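Local coordinates for protein ulvan Lyase-PL25 (Pseudoalteromonas sp. PLSV, PDB 5UAM) that cleaves ulvan, the sulfated cell-wall polysaccharide of green seaweeds, as a polysaccharide lyase of family 25 with a beta-propeller fold, at residues 170-182 / 189-201. Numbering follows the deposited sequence.
With PO4 (phosphate ion), chain E.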
ATOM      1  N   MET A 170     -14.983  -9.115   0.721  1.00 15.00           N
ATOM      2  CA  MET A 170     -15.775  -9.480  -0.437  1.00 16.17           C
ATOM      3  C   MET A 170     -17.259  -9.191  -0.201  1.00 16.24           C
ATOM      4  O   MET A 170     -17.693  -8.862   0.903  1.00 16.67           O
ATOM      5  CB  MET A 170     -15.568 -10.955  -0.761  1.00 17.61           C
ATOM      6  CG  MET A 170     -14.099 -11.359  -0.866  1.00 18.15           C
ATOM      7  SD  MET A 170     -13.110 -10.326  -1.973  1.00 20.28           S
ATOM      8  CE  MET A 170     -13.799 -10.752  -3.579  1.00 23.40           C
ATOM      9  N   ASP A 171     -18.048  -9.337  -1.275  1.00 18.43           N
ATOM     10  CA  ASP A 171     -19.466  -9.007  -1.182  1.00 20.34           C
ATOM     11  C   ASP A 171     -20.174  -9.841  -0.125  1.00 22.10           C
ATOM     12  O   ASP A 171     -21.141  -9.373   0.489  1.00 24.31           O
ATOM     13  CB  ASP A 171     -20.152  -9.179  -2.539  1.00 23.33           C
ATOM     14  CG  ASP A 171     -19.669  -8.184  -3.585  1.00 32.40           C
ATOM     15  OD1 ASP A 171     -19.046  -7.169  -3.212  1.00 32.18           O
ATOM     16  OD2 ASP A 171     -19.926  -8.423  -4.790  1.00 37.71           O
ATOM     17  N   ASN A 172     -19.724 -11.075   0.106  1.00 19.17           N
ATOM     18  CA  ASN A 172     -20.364 -11.932   1.104  1.00 19.09           C
ATOM     19  C   ASN A 172     -19.865 -11.661   2.521  1.00 18.44           C
ATOM     20  O   ASN A 172     -20.259 -12.372   3.450  1.00 21.72           O
ATOM     21  CB  ASN A 172     -20.190 -13.410   0.736  1.00 22.31           C
ATOM     22  CG  ASN A 172     -18.767 -13.897   0.904  1.00 20.07           C
ATOM     23  OD1 ASN A 172     -17.859 -13.136   1.228  1.00 18.59           O
ATOM     24  ND2 ASN A 172     -18.568 -15.183   0.669  1.00 22.32           N
ATOM     25  N   GLY A 173     -19.016 -10.657   2.709  1.00 17.39           N
ATOM     26  CA  GLY A 173     -18.487 -10.314   4.004  1.00 16.86           C
ATOM     27  C   GLY A 173     -17.188 -10.995   4.369  1.00 15.11           C
ATOM     28  O   GLY A 173     -16.600 -10.639   5.394  1.00 16.14           O
ATOM     29  N   ASP A 174     -16.729 -11.960   3.582  1.00 15.84           N
ATOM     30  CA  ASP A 174     -15.470 -12.620   3.906  1.00 14.77           C
ATOM     31  C   ASP A 174     -14.327 -11.618   3.822  1.00 14.76           C
ATOM     32  O   ASP A 174     -14.306 -10.723   2.965  1.00 16.17           O
ATOM     33  CB  ASP A 174     -15.193 -13.764   2.937  1.00 15.36           C
ATOM     34  CG  ASP A 174     -16.127 -14.974   3.129  1.00 15.97           C
ATOM     35  OD1 ASP A 174     -16.943 -15.014   4.092  1.00 20.16           O
ATOM     36  OD2 ASP A 174     -16.061 -15.896   2.268  1.00 19.97           O
ATOM     37  N   ILE A 175     -13.363 -11.785   4.720  1.00 13.77           N
ATOM     38  CA  ILE A 175     -12.241 -10.863   4.869  1.00 13.29           C
ATOM     39  C   ILE A 175     -10.959 -11.604   4.530  1.00 14.35           C
ATOM     40  O   ILE A 175     -10.703 -12.701   5.058  1.00 15.01           O
ATOM     41  CB  ILE A 175     -12.171 -10.294   6.292  1.00 13.78           C
ATOM     42  CG1 ILE A 175     -13.364  -9.364   6.528  1.00 15.48           C
ATOM     43  CG2 ILE A 175     -10.849  -9.576   6.519  1.00 13.22           C
ATOM     44  CD1 ILE A 175     -13.602  -9.087   7.967  1.00 16.78           C
ATOM     45  N   TYR A 176     -10.158 -11.007   3.654  1.00 13.26           N
ATOM     46  CA  TYR A 176      -8.840 -11.523   3.313  1.00 13.27           C
ATOM     47  C   TYR A 176      -7.791 -10.498   3.696  1.00 14.12           C
ATOM     48  O   TYR A 176      -7.872  -9.339   3.275  1.00 15.41           O
ATOM     49  CB  TYR A 176      -8.730 -11.817   1.814  1.00 15.10           C
ATOM     50  CG  TYR A 176      -9.623 -12.936   1.370  1.00 13.75           C
ATOM     51  CD1 TYR A 176     -10.972 -12.728   1.102  1.00 15.09           C
ATOM     52  CD2 TYR A 176      -9.124 -14.228   1.220  1.00 14.83           C
ATOM     53  CE1 TYR A 176     -11.777 -13.773   0.693  1.00 16.89           C
ATOM     54  CE2 TYR A 176      -9.922 -15.268   0.829  1.00 15.60           C
ATOM     55  CZ  TYR A 176     -11.252 -15.045   0.551  1.00 16.00           C
ATOM     56  OH  TYR A 176     -12.055 -16.091   0.153  1.00 18.88           O
ATOM     57  N   LEU A 177      -6.797 -10.929   4.469  1.00 12.00           N
ATOM     58  CA  LEU A 177      -5.664 -10.090   4.831  1.00 11.86           C
ATOM     59  C   LEU A 177      -4.445 -10.649   4.119  1.00 13.41           C
ATOM     60  O   LEU A 177      -4.058 -11.790   4.367  1.00 12.96           O
ATOM     61  CB  LEU A 177      -5.411 -10.075   6.342  1.00 12.81           C
ATOM     62  CG  LEU A 177      -4.324  -9.093   6.778  1.00 14.90           C
ATOM     63  CD1 LEU A 177      -4.818  -7.663   6.639  1.00 13.37           C
ATOM     64  CD2 LEU A 177      -3.930  -9.381   8.242  1.00 16.29           C
ATOM     65  N   PHE A 178      -3.869  -9.853   3.224  1.00 10.94           N
ATOM     66  CA  PHE A 178      -2.677 -10.215   2.468  1.00 11.62           C
ATOM     67  C   PHE A 178      -1.468  -9.530   3.098  1.00 12.61           C
ATOM     68  O   PHE A 178      -1.547  -8.376   3.528  1.00 12.33           O
ATOM     69  CB  PHE A 178      -2.810  -9.741   1.017  1.00 12.50           C
ATOM     70  CG  PHE A 178      -3.854 -10.462   0.254  1.00 12.14           C
ATOM     71  CD1 PHE A 178      -5.168 -10.077   0.377  1.00 14.86           C
ATOM     72  CD2 PHE A 178      -3.529 -11.518  -0.569  1.00 15.16           C
ATOM     73  CE1 PHE A 178      -6.155 -10.717  -0.308  1.00 18.74           C
ATOM     74  CE2 PHE A 178      -4.546 -12.211  -1.251  1.00 16.36           C
ATOM     75  CZ  PHE A 178      -5.848 -11.787  -1.101  1.00 17.50           C
ATOM     76  N   PHE A 179      -0.357 -10.242   3.188  1.00 11.55           N
ATOM     77  CA  PHE A 179       0.855  -9.711   3.794  1.00 12.33           C
ATOM     78  C   PHE A 179       2.024 -10.634   3.478  1.00 13.63           C
ATOM     79  O   PHE A 179       1.850 -11.780   3.035  1.00 13.21           O
ATOM     80  CB  PHE A 179       0.712  -9.539   5.317  1.00 11.58           C
ATOM     81  CG  PHE A 179       0.303 -10.787   6.039  1.00 11.75           C
ATOM     82  CD1 PHE A 179      -1.035 -11.143   6.160  1.00 12.84           C
ATOM     83  CD2 PHE A 179       1.246 -11.612   6.629  1.00 12.50           C
ATOM     84  CE1 PHE A 179      -1.420 -12.295   6.825  1.00 13.41           C
ATOM     85  CE2 PHE A 179       0.868 -12.757   7.294  1.00 12.54           C
ATOM     86  CZ  PHE A 179      -0.471 -13.100   7.406  1.00 13.13           C
ATOM     87  N   ARG A 180       3.228 -10.112   3.712  1.00 11.90           N
ATOM     88  CA  ARG A 180       4.437 -10.927   3.697  1.00 11.31           C
ATOM     89  C   ARG A 180       4.605 -11.601   5.050  1.00 13.10           C
ATOM     90  O   ARG A 180       4.575 -10.937   6.085  1.00 12.91           O
ATOM     91  CB  ARG A 180       5.640 -10.048   3.395  1.00 11.55           C
ATOM     92  CG  ARG A 180       6.961 -10.804   3.256  1.00 13.16           C
ATOM     93  CD  ARG A 180       8.146  -9.921   2.936  1.00 13.98           C
ATOM     94  NE  ARG A 180       8.461  -9.035   4.058  1.00 12.76           N
ATOM     95  CZ  ARG A 180       9.238  -7.961   3.954  1.00 13.65           C
ATOM     96  NH1 ARG A 180       9.795  -7.635   2.788  1.00 14.59           N
ATOM     97  NH2 ARG A 180       9.435  -7.208   5.026  1.00 14.36           N
ATOM     98  N   HIS A 181       4.776 -12.922   5.051  1.00 12.58           N
ATOM     99  CA  HIS A 181       4.790 -13.700   6.296  1.00 13.17           C
ATOM    100  C   HIS A 181       6.188 -13.719   6.926  1.00 13.73           C
ATOM    101  O   HIS A 181       6.827 -14.758   7.108  1.00 14.75           O
ATOM    102  CB  HIS A 181       4.260 -15.107   6.025  1.00 13.68           C
ATOM    103  CG  HIS A 181       3.854 -15.897   7.236  1.00 13.04           C
ATOM    104  ND1 HIS A 181       4.754 -16.344   8.178  1.00 13.37           N
ATOM    105  CD2 HIS A 181       2.659 -16.439   7.583  1.00 14.02           C
ATOM    106  CE1 HIS A 181       4.125 -17.084   9.077  1.00 14.67           C
ATOM    107  NE2 HIS A 181       2.846 -17.139   8.751  1.00 14.59           N
ATOM    108  N   GLY A 182       6.673 -12.503   7.229  1.00 12.71           N
ATOM    109  CA  GLY A 182       7.982 -12.327   7.819  1.00 12.97           C
ATOM    110  C   GLY A 182       8.737 -11.184   7.181  1.00 13.42           C
ATOM    111  O   GLY A 182       8.109 -10.243   6.682  1.00 14.83           O
ATOM    112  N   VAL A 189       1.382 -14.354   1.721  1.00 12.82           N
ATOM    113  CA  VAL A 189       0.264 -15.185   2.128  1.00 12.24           C
ATOM    114  C   VAL A 189      -0.997 -14.338   2.215  1.00 13.20           C
ATOM    115  O   VAL A 189      -0.958 -13.107   2.238  1.00 12.94           O
ATOM    116  CB  VAL A 189       0.505 -15.828   3.507  1.00 13.82           C
ATOM    117  CG1 VAL A 189       1.808 -16.619   3.538  1.00 14.97           C
ATOM    118  CG2 VAL A 189       0.504 -14.752   4.588  1.00 14.46           C
ATOM    119  N   TYR A 190      -2.118 -15.025   2.357  1.00 12.46           N
ATOM    120  CA  TYR A 190      -3.302 -14.404   2.930  1.00 13.11           C
ATOM    121  C   TYR A 190      -3.820 -15.231   4.095  1.00 13.76           C
ATOM    122  O   TYR A 190      -3.573 -16.434   4.197  1.00 13.89           O
ATOM    123  CB  TYR A 190      -4.415 -14.198   1.894  1.00 13.07           C
ATOM    124  CG  TYR A 190      -5.024 -15.469   1.335  1.00 13.64           C
ATOM    125  CD1 TYR A 190      -6.029 -16.142   2.008  1.00 14.27           C
ATOM    126  CD2 TYR A 190      -4.609 -15.997   0.114  1.00 14.84           C
ATOM    127  CE1 TYR A 190      -6.600 -17.300   1.495  1.00 13.64           C
ATOM    128  CE2 TYR A 190      -5.175 -17.146  -0.402  1.00 16.58           C
ATOM    129  CZ  TYR A 190      -6.178 -17.803   0.282  1.00 15.97           C
ATOM    130  OH  TYR A 190      -6.729 -18.951  -0.259  1.00 16.98           O
ATOM    131  N   GLN A 191      -4.535 -14.543   4.995  1.00 12.30           N
ATOM    132  CA  GLN A 191      -5.377 -15.199   5.978  1.00 12.99           C
ATOM    133  C   GLN A 191      -6.814 -14.769   5.757  1.00 13.87           C
ATOM    134  O   GLN A 191      -7.096 -13.583   5.551  1.00 13.80           O
ATOM    135  CB  GLN A 191      -4.946 -14.887   7.415  1.00 13.47           C
ATOM    136  CG  GLN A 191      -3.625 -15.511   7.808  1.00 13.40           C
ATOM    137  CD  GLN A 191      -3.323 -15.398   9.273  1.00 14.22           C
ATOM    138  OE1 GLN A 191      -2.562 -14.521   9.719  1.00 14.91           O
ATOM    139  NE2 GLN A 191      -3.919 -16.289  10.044  1.00 14.49           N
ATOM    140  N   LYS A 192      -7.707 -15.753   5.807  1.00 13.08           N
ATOM    141  CA  LYS A 192      -9.120 -15.584   5.492  1.00 13.62           C
ATOM    142  C   LYS A 192      -9.964 -15.702   6.756  1.00 14.42           C
ATOM    143  O   LYS A 192      -9.770 -16.617   7.562  1.00 15.02           O
ATOM    144  CB  LYS A 192      -9.562 -16.657   4.485  1.00 14.48           C
ATOM    145  CG  LYS A 192     -11.045 -16.621   4.099  1.00 17.44           C
ATOM    146  CD  LYS A 192     -11.400 -17.771   3.166  1.00 17.37           C
ATOM    147  CE  LYS A 192     -12.860 -17.753   2.847  1.00 19.86           C
ATOM    148  NZ  LYS A 192     -13.228 -18.875   1.946  1.00 22.44           N
ATOM    149  N   SER A 193     -10.930 -14.795   6.907  1.00 14.35           N
ATOM    150  CA  SER A 193     -11.897 -14.860   8.000  1.00 15.54           C
ATOM    151  C   SER A 193     -13.301 -14.817   7.425  1.00 15.50           C
ATOM    152  O   SER A 193     -13.604 -13.960   6.593  1.00 16.26           O
ATOM    153  CB  SER A 193     -11.731 -13.689   8.982  1.00 14.28           C
ATOM    154  OG  SER A 193     -12.827 -13.648   9.884  1.00 15.65           O
ATOM    155  N   VAL A 194     -14.160 -15.711   7.909  1.00 15.84           N
ATOM    156  CA  VAL A 194     -15.576 -15.747   7.544  1.00 17.52           C
ATOM    157  C   VAL A 194     -16.489 -15.267   8.669  1.00 18.42           C
ATOM    158  O   VAL A 194     -17.726 -15.329   8.520  1.00 20.76           O
ATOM    159  CB  VAL A 194     -16.007 -17.128   7.013  1.00 17.38           C
ATOM    160  CG1 VAL A 194     -15.140 -17.522   5.806  1.00 18.76           C
ATOM    161  CG2 VAL A 194     -15.931 -18.197   8.090  1.00 20.23           C
ATOM    162  N   ASP A 195     -15.933 -14.793   9.789  1.00 15.85           N
ATOM    163  CA  ASP A 195     -16.726 -14.373  10.940  1.00 18.41           C
ATOM    164  C   ASP A 195     -16.416 -12.928  11.321  1.00 16.54           C
ATOM    165  O   ASP A 195     -16.340 -12.571  12.502  1.00 17.56           O
ATOM    166  CB  ASP A 195     -16.556 -15.323  12.126  1.00 17.83           C
ATOM    167  CG  ASP A 195     -15.135 -15.362  12.653  1.00 17.30           C
ATOM    168  OD1 ASP A 195     -14.261 -14.642  12.109  1.00 17.22           O
ATOM    169  OD2 ASP A 195     -14.892 -16.114  13.637  1.00 23.26           O
ATOM    170  N   ASN A 196     -16.273 -12.074  10.307  1.00 15.02           N
ATOM    171  CA  ASN A 196     -16.073 -10.639  10.511  1.00 14.26           C
ATOM    172  C   ASN A 196     -14.759 -10.341  11.218  1.00 14.79           C
ATOM    173  O   ASN A 196     -14.645  -9.372  11.965  1.00 16.21           O
ATOM    174  CB  ASN A 196     -17.267 -10.011  11.240  1.00 15.86           C
ATOM    175  CG  ASN A 196     -18.554 -10.149  10.454  1.00 18.73           C
ATOM    176  OD1 ASN A 196     -18.532 -10.202   9.231  1.00 20.97           O
ATOM    177  ND2 ASN A 196     -19.673 -10.267  11.149  1.00 23.68           N
ATOM    178  N   GLY A 197     -13.741 -11.153  10.962  1.00 14.76           N
ATOM    179  CA  GLY A 197     -12.414 -10.861  11.462  1.00 15.68           C
ATOM    180  C   GLY A 197     -12.159 -11.298  12.882  1.00 15.53           C
ATOM    181  O   GLY A 197     -11.118 -10.937  13.449  1.00 15.25           O
ATOM    182  N   ARG A 198     -13.065 -12.074  13.466  1.00 14.84           N
ATOM    183  CA  ARG A 198     -12.904 -12.538  14.842  1.00 15.05           C
ATOM    184  C   ARG A 198     -12.006 -13.764  14.912  1.00 15.50           C
ATOM    185  O   ARG A 198     -11.325 -13.966  15.924  1.00 17.39           O
ATOM    186  CB  ARG A 198     -14.274 -12.797  15.466  1.00 17.09           C
ATOM    187  CG  ARG A 198     -15.174 -11.576  15.472  1.00 19.21           C
ATOM    188  CD  ARG A 198     -14.632 -10.492  16.376  1.00 22.58           C
ATOM    189  NE  ARG A 198     -15.368  -9.233  16.234  1.00 20.40           N
ATOM    190  CZ  ARG A 198     -15.295  -8.230  17.103  1.00 22.63           C
ATOM    191  NH1 ARG A 198     -14.544  -8.333  18.199  1.00 21.79           N
ATOM    192  NH2 ARG A 198     -15.989  -7.129  16.879  1.00 20.31           N
ATOM    193  N   THR A 199     -11.988 -14.592  13.864  1.00 15.77           N
ATOM    194  CA  THR A 199     -11.013 -15.668  13.749  1.00 16.44           C
ATOM    195  C   THR A 199     -10.561 -15.772  12.300  1.00 18.20           C
ATOM    196  O   THR A 199     -11.322 -15.510  11.365  1.00 17.86           O
ATOM    197  CB  THR A 199     -11.550 -17.022  14.215  1.00 22.38           C
ATOM    198  OG1 THR A 199     -12.523 -17.484  13.300  1.00 23.94           O
ATOM    199  CG2 THR A 199     -12.214 -16.906  15.556  1.00 21.72           C
ATOM    200  N   PHE A 200      -9.299 -16.146  12.129  1.00 16.66           N
ATOM    201  CA  PHE A 200      -8.684 -16.286  10.819  1.00 14.70           C
ATOM    202  C   PHE A 200      -8.158 -17.696  10.663  1.00 16.67           C
ATOM    203  O   PHE A 200      -7.646 -18.288  11.616  1.00 18.89           O
ATOM    204  CB  PHE A 200      -7.514 -15.320  10.641  1.00 14.83           C
ATOM    205  CG  PHE A 200      -7.928 -13.919  10.309  1.00 12.77           C
ATOM    206  CD1 PHE A 200      -8.240 -13.013  11.315  1.00 15.85           C
ATOM    207  CD2 PHE A 200      -8.019 -13.507   9.004  1.00 13.29           C
ATOM    208  CE1 PHE A 200      -8.617 -11.712  11.003  1.00 15.56           C
ATOM    209  CE2 PHE A 200      -8.399 -12.223   8.678  1.00 14.14           C
ATOM    210  CZ  PHE A 200      -8.704 -11.322   9.685  1.00 15.52           C
ATOM    211  N   ALA A 201      -8.307 -18.227   9.460  1.00 15.05           N
ATOM    212  CA  ALA A 201      -7.703 -19.499   9.103  1.00 15.16           C
ATOM    213  C   ALA A 201      -6.192 -19.346   8.931  1.00 14.67           C
ATOM    214  O   ALA A 201      -5.651 -18.238   8.822  1.00 15.82           O
ATOM    215  CB  ALA A 201      -8.342 -20.055   7.825  1.00 17.52           C
TER
HETATM  216  P   PO4 E 503      11.596  -4.286   3.792  1.00 17.21           P
HETATM  217  O1  PO4 E 503      13.108  -4.340   3.710  1.00 23.07           O
HETATM  218  O2  PO4 E 503      10.992  -5.045   2.682  1.00 16.54           O
HETATM  219  O3  PO4 E 503      11.245  -2.822   3.674  1.00 22.87           O
HETATM  220  O4  PO4 E 503      11.179  -4.895   5.127  1.00 20.10           O
HETATM  221  O   HOH W   1     -17.384  -8.721   7.316  1.00 16.97           O
HETATM  222  O   HOH W   2     -15.796 -12.226   7.534  1.00 19.79           O
HETATM  223  O   HOH W   3     -16.133 -18.545   2.112  1.00 25.80           O
HETATM  224  O   HOH W   4     -11.342 -18.620  -0.493  1.00 37.09           O
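Ile-175 to Phe-179 pair with Val-189 to Ser-193 as an antiparallel beta hairpin in a blade of the propeller. Six backbone hydrogen bonds join the strands. On one face, Tyr-190 packs against both Phe-178 and Tyr-176. Its CB sits over the Phe-178 ring, 3.9 Å from the centroid. The edge of Tyr-176 is turned toward the face of Tyr-190, in an offset edge-to-face pair with planes at 66°. The extended Lys-192 lies alongside Tyr-176, CG over its ring face and CE by its OH. On the other face, Val-189 CG2 is a knob pressed on the Phe-179 ring, 3.4 Å from CE2. Phe-179 chi1 of 55° lays one ring face against that methyl. Ile-175 CD1 reaches the turn at Gly-197, 3.6 Å from its N. At the strand end, Arg-180, probably substrate-binding, meets a phosphate ion edge-on: NH1 bonds O2 and NH2 bonds O4. A leucine in its place would probably leave the phosphate without these two donors and Gly-182 O without its bond from NE. His-99, His-119, His-184 and Tyr-222 also bind this ion. At the hairpin's far end, one water donates to both Gly-173 O (2.8 Å) and Asn-196 OD1 (2.7 Å).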